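Local coordinates for putative O-methyltransferase (Klebsiella pneumoniae subsp. pneumoniae, PDB 3TFW), which probably transfers a methyl group from S-adenosylmethionine to a hydroxyl oxygen of an acceptor that is not identified, at residues A[101-105]-A[118-122]; A[166-172]-A[216-222]. All blocks are in the same frame, centred on the assembly; numbering follows the deposited sequence.

Contact 1. Residues A[101-105]-A[118-122]; sequences AQVAR and TLREG
Leu119 meets the helix with a single methyl, CD2, which fits among Ala101, Ala104 and Arg105. Leu119 CD2 lies 3.6 Å from CG of Arg105, whose chain crosses the leucine at about a right angle. The same methyl of Leu119 is 3.9 Å from CB of Ala104 and also touches the carbonyl oxygen of Ala101. Thr72, from a loop, touches both Leu119 and Ala104. The axes of helix 101-105 and strand 118-121 run nearly antiparallel, 9.9 Å apart, the usual spacing of a helix packed on a sheet.

Toward solvent the pairing loosens. With CG anti to its backbone N (chi1 180°) and the chain extended beyond, Glu121 runs past CB of Ala101, which OE1 of Glu121 approaches to 3.4 Å. Arg105 bends at chi3 (-51°), bringing its guanidinium back over CA of Gln102. The edge of the Arg105 guanidinium faces Glu121 OE1, the two planes 15° apart, but the salt bridge from NH1 of Arg105 is long at 3.7 Å. Two waters each accept from NH1 and donate to OE1.

In this beta-alpha-beta unit of the Rossmann-like methyltransferase fold, an apolar seam thus holds the helix to the outermost strand of the chain's sheet, while the hydrated ion pair probably adds a screened, weaker attraction.

Contact 2. Residues A[166-172]-A[216-222]; sequences IIGDNVV and WDGFTLA
Val172 lays CG1 over one face of the Trp216 indole, 4.0 Å from the centroid of the six-membered ring and 22° off its normal, a CH-pi contact in which the two side chains cross at about a right angle. A chi1 of 166° sends Val172 CG1 away from its own N and over the indole; CG2 of Val172 packs 3.5 Å from Gly218 N. Val172 N makes a weak bond to Asp217 OD1. Trp216 is anchored by NE1 to Gln209 and meets Trp12 of the second subunit edge-to-face.

Next to this pair, Val171 N donates to Gly218 O at 3.1 Å, from above the carbonyl plane. Gly168 and Thr220 form one antiparallel hydrogen-bonded pair, Ile166 and Ala222 the next, with Ile166 N to Ala222 O at 2.9 Å almost straight (175°). Ile167 and Leu221 run alongside each other in the same direction, CG1 of Ile167 3.5 Å from CD1 of Leu221; CG2 of Ile167 approaches the Phe219 ring obliquely. A water links Thr220 OG1 to Ile166 O.

Here an antiparallel strand enters the mixed 3-2-1-4-5-7-6 sheet of the class I methyltransferase fold. Pairing of 166-168 with 220-222 satisfies buried amides within the sheet, whereas the valine-tryptophan end adds apolar packing and takes part in the subunit interface.

How the contacts relate
From the N terminus, the chain passes helices 8-23, 28-39 and 49-62 and strands 66-70 and 90-95 before reaching contact 1, which closes a short loop, 12 residues between segments 101-105 and 118-122. The chain then builds strand 139-142 and helix 149-158. Contact 2 opens on strand 165-169 and closes a longer loop, containing helix 185-199 and strand 203-211, when strand 217-224 inserts between 165-169 and 203-211. The loops follow in series, neither nesting nor crossing. The centres of the two contacts are 23 Å apart, on opposite sides of the chain's centre, yet both reach one sheet: contact 1 fastens a helix to an outermost strand, contact 2 joins the parallel part of the sheet to the antiparallel hairpin.

Contact 1. Residues A[101-105]-A[118-122]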
# COMPACT_ATOMS: atom_id res chain seq x y z
N ALA A 101 -22.81 -16.41 0.25
CA ALA A 101 -22.92 -16.34 -1.21
C ALA A 101 -24.23 -15.69 -1.64
O ALA A 101 -24.24 -14.87 -2.56
CB ALA A 101 -22.78 -17.71 -1.84
N GLN A 102 -25.33 -16.04 -0.96
CA GLN A 102 -26.64 -15.45 -1.22
C GLN A 102 -26.64 -13.93 -1.04
O GLN A 102 -27.10 -13.18 -1.89
CB GLN A 102 -27.70 -16.10 -0.32
CG GLN A 102 -29.10 -15.53 -0.49
CD GLN A 102 -30.08 -16.03 0.55
OE1 GLN A 102 -29.71 -16.35 1.69
NE2 GLN A 102 -31.36 -16.09 0.18
N VAL A 103 -26.10 -13.48 0.09
CA VAL A 103 -26.01 -12.05 0.38
C VAL A 103 -25.12 -11.34 -0.64
O VAL A 103 -25.46 -10.27 -1.16
CB VAL A 103 -25.49 -11.83 1.81
CG1 VAL A 103 -25.25 -10.35 2.10
CG2 VAL A 103 -26.48 -12.42 2.82
N ALA A 104 -23.96 -11.93 -0.92
CA ALA A 104 -23.03 -11.38 -1.90
C ALA A 104 -23.67 -11.21 -3.30
O ALA A 104 -23.47 -10.18 -3.96
CB ALA A 104 -21.78 -12.25 -1.98
N ARG A 105 -24.45 -12.21 -3.72
CA ARG A 105 -25.12 -12.18 -5.04
C ARG A 105 -26.03 -10.95 -5.14
O ARG A 105 -26.02 -10.22 -6.14
CB ARG A 105 -25.95 -13.45 -5.28
CG ARG A 105 -25.14 -14.73 -5.46
CD ARG A 105 -25.99 -15.89 -6.00
NE ARG A 105 -27.22 -16.13 -5.25
CZ ARG A 105 -27.37 -17.09 -4.34
NH1 ARG A 105 -26.37 -17.91 -4.07
NH2 ARG A 105 -28.53 -17.23 -3.71
N THR A 118 -17.83 -13.20 -11.41
CA THR A 118 -18.31 -14.56 -11.35
C THR A 118 -18.11 -15.08 -9.92
O THR A 118 -16.98 -15.11 -9.40
CB THR A 118 -17.59 -15.48 -12.38
OG1 THR A 118 -17.86 -15.00 -13.71
CG2 THR A 118 -18.09 -16.92 -12.26
N LEU A 119 -19.22 -15.45 -9.29
CA LEU A 119 -19.21 -15.94 -7.92
C LEU A 119 -19.36 -17.46 -7.94
O LEU A 119 -20.38 -17.99 -8.38
CB LEU A 119 -20.32 -15.27 -7.10
CG LEU A 119 -20.65 -15.75 -5.67
CD1 LEU A 119 -19.41 -15.94 -4.84
CD2 LEU A 119 -21.60 -14.78 -4.98
N ARG A 120 -18.32 -18.15 -7.47
CA ARG A 120 -18.34 -19.61 -7.40
C ARG A 120 -18.43 -20.06 -5.95
O ARG A 120 -17.48 -19.90 -5.17
CB ARG A 120 -17.11 -20.22 -8.08
CG ARG A 120 -17.21 -20.22 -9.61
CD ARG A 120 -16.26 -21.23 -10.27
NE ARG A 120 -16.19 -20.97 -11.70
CZ ARG A 120 -15.52 -21.69 -12.60
NH1 ARG A 120 -14.83 -22.76 -12.23
NH2 ARG A 120 -15.55 -21.34 -13.87
N GLU A 121 -19.59 -20.60 -5.61
CA GLU A 121 -19.89 -21.06 -4.26
C GLU A 121 -19.43 -22.51 -4.07
O GLU A 121 -19.69 -23.37 -4.92
CB GLU A 121 -21.40 -20.93 -4.00
CG GLU A 121 -21.86 -21.38 -2.62
CD GLU A 121 -23.37 -21.39 -2.48
OE1 GLU A 121 -24.07 -20.61 -3.16
OE2 GLU A 121 -23.88 -22.19 -1.67
N GLY A 122 -18.78 -22.78 -2.94
CA GLY A 122 -18.22 -24.10 -2.65
C GLY A 122 -16.86 -23.94 -1.98
O GLY A 122 -16.34 -22.82 -1.90
O HOH W 1 -26.20 -19.61 -1.47
O HOH W 2 -24.18 -18.92 -5.40

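Contact 2. Residues A[166-172]-A[216-222]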
# COMPACT_ATOMS: atom_id res chain seq x y z
N ILE A 166 -0.10 -10.19 -5.62
CA ILE A 166 -0.81 -11.03 -4.69
C ILE A 166 -0.93 -10.30 -3.35
O ILE A 166 0.07 -9.87 -2.77
CB ILE A 166 -0.07 -12.38 -4.50
CG1 ILE A 166 0.12 -13.09 -5.85
CG2 ILE A 166 -0.82 -13.29 -3.50
CD1 ILE A 166 0.99 -14.36 -5.81
N ILE A 167 -2.16 -10.16 -2.85
CA ILE A 167 -2.40 -9.50 -1.56
C ILE A 167 -2.93 -10.51 -0.56
O ILE A 167 -3.89 -11.24 -0.87
CB ILE A 167 -3.42 -8.34 -1.69
CG1 ILE A 167 -3.02 -7.38 -2.81
CG2 ILE A 167 -3.59 -7.61 -0.35
CD1 ILE A 167 -4.22 -6.74 -3.49
N GLY A 168 -2.32 -10.57 0.62
CA GLY A 168 -2.81 -11.43 1.70
C GLY A 168 -3.27 -10.59 2.89
O GLY A 168 -2.44 -9.96 3.55
N ASP A 169 -4.57 -10.58 3.16
CA ASP A 169 -5.11 -9.70 4.23
C ASP A 169 -5.17 -10.43 5.57
O ASP A 169 -5.21 -11.67 5.63
CB ASP A 169 -6.49 -9.14 3.86
CG ASP A 169 -6.75 -7.72 4.43
OD1 ASP A 169 -5.86 -7.10 5.07
OD2 ASP A 169 -7.88 -7.21 4.24
N ASN A 170 -5.16 -9.65 6.65
CA ASN A 170 -5.40 -10.16 8.00
C ASN A 170 -4.35 -11.16 8.49
O ASN A 170 -4.68 -12.25 8.95
CB ASN A 170 -6.82 -10.74 8.09
CG ASN A 170 -7.88 -9.76 7.63
OD1 ASN A 170 -8.56 -9.99 6.63
ND2 ASN A 170 -7.99 -8.63 8.32
N VAL A 171 -3.08 -10.76 8.40
CA VAL A 171 -1.97 -11.65 8.73
C VAL A 171 -1.38 -11.47 10.14
O VAL A 171 -0.57 -12.29 10.56
CB VAL A 171 -0.83 -11.57 7.67
CG1 VAL A 171 -1.30 -12.14 6.34
CG2 VAL A 171 -0.31 -10.13 7.50
N VAL A 172 -1.78 -10.43 10.85
CA VAL A 172 -1.16 -10.09 12.13
C VAL A 172 -1.72 -10.91 13.31
O VAL A 172 -0.98 -11.24 14.24
CB VAL A 172 -1.23 -8.56 12.37
CG1 VAL A 172 -0.92 -8.19 13.83
CG2 VAL A 172 -0.28 -7.86 11.41
N TRP A 216 -5.99 -3.17 15.09
CA TRP A 216 -4.62 -3.49 14.67
C TRP A 216 -4.56 -4.76 13.82
O TRP A 216 -4.95 -5.84 14.26
CB TRP A 216 -3.74 -3.62 15.90
CG TRP A 216 -2.33 -4.08 15.65
CD1 TRP A 216 -1.49 -3.69 14.63
CD2 TRP A 216 -1.59 -5.00 16.45
NE1 TRP A 216 -0.28 -4.33 14.76
CE2 TRP A 216 -0.31 -5.13 15.87
CE3 TRP A 216 -1.88 -5.72 17.62
CZ2 TRP A 216 0.68 -5.96 16.40
CZ3 TRP A 216 -0.90 -6.56 18.14
CH2 TRP A 216 0.37 -6.66 17.54
N ASP A 217 -4.06 -4.61 12.59
CA ASP A 217 -3.91 -5.76 11.71
C ASP A 217 -2.81 -5.49 10.69
O ASP A 217 -1.92 -4.65 10.91
CB ASP A 217 -5.25 -6.11 11.02
CG ASP A 217 -5.41 -7.61 10.74
OD1 ASP A 217 -4.41 -8.35 10.64
OD2 ASP A 217 -6.57 -8.07 10.60
N GLY A 218 -2.84 -6.23 9.59
CA GLY A 218 -1.81 -6.04 8.58
C GLY A 218 -2.03 -6.91 7.36
O GLY A 218 -2.88 -7.82 7.38
N PHE A 219 -1.26 -6.64 6.32
CA PHE A 219 -1.41 -7.35 5.05
C PHE A 219 -0.05 -7.56 4.36
O PHE A 219 0.90 -6.82 4.59
CB PHE A 219 -2.39 -6.60 4.13
CG PHE A 219 -1.87 -5.28 3.61
CD1 PHE A 219 -1.23 -5.20 2.37
CD2 PHE A 219 -2.06 -4.10 4.34
CE1 PHE A 219 -0.76 -3.97 1.88
CE2 PHE A 219 -1.59 -2.87 3.85
CZ PHE A 219 -0.95 -2.80 2.63
N THR A 220 0.02 -8.59 3.53
CA THR A 220 1.19 -8.79 2.68
C THR A 220 0.90 -8.33 1.26
O THR A 220 -0.25 -8.32 0.81
CB THR A 220 1.63 -10.26 2.67
OG1 THR A 220 0.58 -11.08 2.15
CG2 THR A 220 1.97 -10.71 4.07
N LEU A 221 1.96 -7.95 0.56
CA LEU A 221 1.88 -7.54 -0.83
C LEU A 221 3.08 -8.18 -1.51
O LEU A 221 4.21 -8.00 -1.04
CB LEU A 221 1.97 -6.02 -0.89
CG LEU A 221 1.43 -5.24 -2.08
CD1 LEU A 221 -0.03 -5.53 -2.35
CD2 LEU A 221 1.60 -3.74 -1.77
N ALA A 222 2.83 -8.94 -2.58
CA ALA A 222 3.91 -9.67 -3.26
C ALA A 222 3.78 -9.48 -4.77
O ALA A 222 2.68 -9.58 -5.32
CB ALA A 222 3.88 -11.17 -2.91
O HOH W 3 1.15 -11.24 -0.57